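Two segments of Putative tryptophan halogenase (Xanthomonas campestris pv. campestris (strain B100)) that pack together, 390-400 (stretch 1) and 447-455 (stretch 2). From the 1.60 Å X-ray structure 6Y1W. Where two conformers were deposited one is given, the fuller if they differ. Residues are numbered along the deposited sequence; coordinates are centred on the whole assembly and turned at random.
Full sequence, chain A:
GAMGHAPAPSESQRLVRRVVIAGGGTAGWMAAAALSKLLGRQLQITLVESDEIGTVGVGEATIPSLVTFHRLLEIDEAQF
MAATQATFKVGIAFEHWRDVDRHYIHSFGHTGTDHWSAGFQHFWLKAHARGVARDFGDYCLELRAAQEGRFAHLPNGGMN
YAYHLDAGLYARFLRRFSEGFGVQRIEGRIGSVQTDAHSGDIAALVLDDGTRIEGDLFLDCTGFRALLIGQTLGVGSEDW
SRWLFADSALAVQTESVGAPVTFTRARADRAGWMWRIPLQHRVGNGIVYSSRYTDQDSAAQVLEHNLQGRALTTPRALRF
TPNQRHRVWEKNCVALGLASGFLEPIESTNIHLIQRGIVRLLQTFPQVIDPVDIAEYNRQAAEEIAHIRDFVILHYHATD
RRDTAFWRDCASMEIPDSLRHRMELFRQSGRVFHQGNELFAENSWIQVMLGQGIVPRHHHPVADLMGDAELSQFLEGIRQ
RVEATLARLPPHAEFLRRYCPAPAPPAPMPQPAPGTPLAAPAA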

# COMPACT_ATOMS: atom_id res chain seq x y z
N ASP A 390 -4.87 13.51 9.80
CA ASP A 390 -3.54 13.88 10.31
C ASP A 390 -2.89 14.91 9.41
O ASP A 390 -2.18 15.81 9.89
CB ASP A 390 -2.64 12.64 10.43
CG ASP A 390 -2.98 11.77 11.64
OD1 ASP A 390 -3.88 12.14 12.43
OD2 ASP A 390 -2.35 10.68 11.73
N PHE A 391 -3.10 14.79 8.10
CA PHE A 391 -2.48 15.73 7.18
C PHE A 391 -3.11 17.12 7.29
O PHE A 391 -2.42 18.14 7.13
CB PHE A 391 -2.61 15.18 5.74
CG PHE A 391 -1.55 15.75 4.80
CD1 PHE A 391 -0.32 15.11 4.67
CD2 PHE A 391 -1.80 16.91 4.05
CE1 PHE A 391 0.66 15.64 3.80
CE2 PHE A 391 -0.85 17.42 3.20
CZ PHE A 391 0.38 16.79 3.06
N VAL A 392 -4.42 17.18 7.55
CA VAL A 392 -5.08 18.46 7.78
C VAL A 392 -4.55 19.08 9.06
O VAL A 392 -4.21 20.27 9.10
CB VAL A 392 -6.60 18.26 7.80
CG1 VAL A 392 -7.35 19.54 8.27
CG2 VAL A 392 -7.10 17.78 6.41
N ILE A 393 -4.40 18.26 10.12
CA ILE A 393 -3.84 18.77 11.37
C ILE A 393 -2.44 19.31 11.16
O ILE A 393 -2.07 20.37 11.72
CB ILE A 393 -3.83 17.67 12.44
CG1 ILE A 393 -5.26 17.31 12.81
CG2 ILE A 393 -3.14 18.17 13.72
CD1 ILE A 393 -5.37 16.01 13.64
N LEU A 394 -1.64 18.63 10.34
CA LEU A 394 -0.30 19.09 10.04
C LEU A 394 -0.27 20.55 9.58
O LEU A 394 0.61 21.32 9.98
CB LEU A 394 0.29 18.17 8.97
CG LEU A 394 1.58 18.65 8.35
CD1 LEU A 394 2.75 18.73 9.36
CD2 LEU A 394 1.96 17.72 7.21
N HIS A 395 -1.25 20.95 8.76
CA HIS A 395 -1.24 22.32 8.24
C HIS A 395 -1.34 23.36 9.36
O HIS A 395 -0.76 24.44 9.24
CB HIS A 395 -2.39 22.50 7.25
CG HIS A 395 -2.03 22.12 5.84
ND1 HIS A 395 -1.02 22.76 5.15
CD2 HIS A 395 -2.54 21.17 5.01
CE1 HIS A 395 -0.93 22.22 3.93
NE2 HIS A 395 -1.84 21.27 3.82
N TYR A 396 -2.09 23.06 10.42
CA TYR A 396 -2.27 24.00 11.52
C TYR A 396 -1.15 23.89 12.54
O TYR A 396 -0.79 24.91 13.15
CB TYR A 396 -3.61 23.75 12.23
CG TYR A 396 -4.78 24.26 11.42
CD1 TYR A 396 -5.09 25.60 11.40
CD2 TYR A 396 -5.59 23.38 10.68
CE1 TYR A 396 -6.17 26.10 10.68
CE2 TYR A 396 -6.67 23.88 9.94
CZ TYR A 396 -6.95 25.24 9.97
OH TYR A 396 -8.01 25.77 9.28
N HIS A 397 -0.60 22.69 12.76
CA HIS A 397 0.37 22.48 13.84
C HIS A 397 1.78 22.86 13.44
O HIS A 397 2.55 23.34 14.29
CB HIS A 397 0.36 21.01 14.28
CG HIS A 397 1.11 20.74 15.56
ND1 HIS A 397 0.77 21.36 16.75
CD2 HIS A 397 2.13 19.90 15.85
CE1 HIS A 397 1.55 20.90 17.72
NE2 HIS A 397 2.39 20.01 17.20
N ALA A 398 2.15 22.65 12.18
CA ALA A 398 3.50 22.99 11.70
C ALA A 398 3.49 24.46 11.29
O ALA A 398 3.16 24.81 10.15
CB ALA A 398 3.90 22.07 10.55
N THR A 399 3.83 25.35 12.22
CA THR A 399 3.79 26.77 11.88
C THR A 399 4.77 27.50 12.78
O THR A 399 4.98 27.09 13.93
CB THR A 399 2.39 27.41 12.03
OG1 THR A 399 2.49 28.79 11.65
CG2 THR A 399 1.85 27.30 13.47
N ASP A 400 5.38 28.56 12.24
CA ASP A 400 6.16 29.51 13.04
C ASP A 400 5.30 30.59 13.68
O ASP A 400 5.80 31.36 14.52
CB ASP A 400 7.23 30.21 12.18
CG ASP A 400 8.28 29.26 11.63
OD1 ASP A 400 8.44 28.13 12.14
OD2 ASP A 400 8.96 29.69 10.69
N GLN A 447 6.66 18.27 0.63
CA GLN A 447 6.41 19.66 0.27
C GLN A 447 5.76 20.43 1.43
O GLN A 447 6.12 21.59 1.69
CB GLN A 447 5.53 19.76 -0.98
CG GLN A 447 6.22 19.35 -2.28
CD GLN A 447 5.33 19.71 -3.48
OE1 GLN A 447 4.19 20.05 -3.30
NE2 GLN A 447 5.87 19.64 -4.69
N VAL A 448 4.80 19.82 2.11
CA VAL A 448 4.12 20.55 3.17
C VAL A 448 5.02 20.71 4.40
O VAL A 448 5.04 21.78 5.02
CB VAL A 448 2.79 19.87 3.50
CG1 VAL A 448 2.16 20.48 4.71
CG2 VAL A 448 1.87 20.04 2.27
N MET A 449 5.74 19.65 4.80
CA MET A 449 6.59 19.84 5.99
C MET A 449 7.74 20.80 5.71
O MET A 449 8.02 21.68 6.54
CB MET A 449 7.09 18.50 6.53
CG MET A 449 5.93 17.77 7.17
SD MET A 449 6.46 16.34 8.17
CE MET A 449 6.86 15.17 6.89
N LEU A 450 8.40 20.70 4.54
CA LEU A 450 9.44 21.69 4.25
C LEU A 450 8.83 23.08 4.12
O LEU A 450 9.40 24.07 4.63
CB LEU A 450 10.15 21.34 2.94
CG LEU A 450 11.26 20.31 2.94
CD1 LEU A 450 11.73 20.12 1.49
CD2 LEU A 450 12.41 20.81 3.84
N GLY A 451 7.70 23.17 3.42
CA GLY A 451 7.07 24.47 3.20
C GLY A 451 6.63 25.17 4.47
O GLY A 451 6.65 26.41 4.54
N GLN A 452 6.21 24.41 5.47
CA GLN A 452 5.75 24.96 6.73
C GLN A 452 6.84 24.95 7.80
O GLN A 452 6.54 25.21 8.97
CB GLN A 452 4.49 24.25 7.19
CG GLN A 452 3.40 24.45 6.10
CD GLN A 452 1.96 24.44 6.55
OE1 GLN A 452 1.07 24.40 5.70
NE2 GLN A 452 1.70 24.56 7.86
N GLY A 453 8.09 24.74 7.42
CA GLY A 453 9.21 25.10 8.27
C GLY A 453 9.77 24.01 9.15
O GLY A 453 10.49 24.33 10.11
N ILE A 454 9.46 22.75 8.88
CA ILE A 454 10.16 21.66 9.55
C ILE A 454 11.50 21.48 8.85
O ILE A 454 11.56 21.23 7.64
CB ILE A 454 9.33 20.36 9.51
CG1 ILE A 454 7.90 20.61 10.00
CG2 ILE A 454 10.03 19.28 10.33
CD1 ILE A 454 7.78 21.18 11.43
N VAL A 455 12.59 21.62 9.60
CA VAL A 455 13.92 21.62 9.00
C VAL A 455 14.63 20.33 9.39
O VAL A 455 15.00 20.17 10.56
CB VAL A 455 14.74 22.84 9.47
CG1 VAL A 455 16.05 22.87 8.71
CG2 VAL A 455 13.94 24.12 9.28
O HOH W 1 7.19 25.60 11.58
O HOH W 2 10.82 26.97 11.08

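Two helix ends lie side by side, their axes 13° apart and 10.3 Å at closest approach. Gln-452, the first residue past its helix, makes every direct hydrogen bond between the stretches. Its amide NE2 donates twice, to His-395 O at 2.8 Å and to Ala-398 O at 2.7 Å, so both of its hydrogens are used. Its OE1 accepts from His-395 ND1 at 2.7 Å, near the plane of the imidazole ring, and is also bonded elsewhere in the structure. His-395 NE2 is bonded elsewhere too, so neither ring nitrogen is left unpaired. A primary amide suits this buried site because it offers donors and an acceptor at one tip.

Apolar packing continues along the helices. Val-448 points toward stretch 1. Its CG2 lies 3.7 Å from Phe-391 CZ, and its CG1 lies 3.7 Å from Leu-394 CD2. Ala-398 points toward stretch 2. Its CB lies 4.0 Å from Gln-452 CB and 4.1 Å from Ile-454 CD1.

Two waters join the loops. Water 1 donates to Asp-400 OD1 and Gln-452 O; water 2 donates to Asp-400 OD1 and Gly-453 O. Asp-400 OD2 is bonded elsewhere. Gly-453 has phi +95°, where a CB would jam against the preceding carbonyl oxygen, so glycine fits.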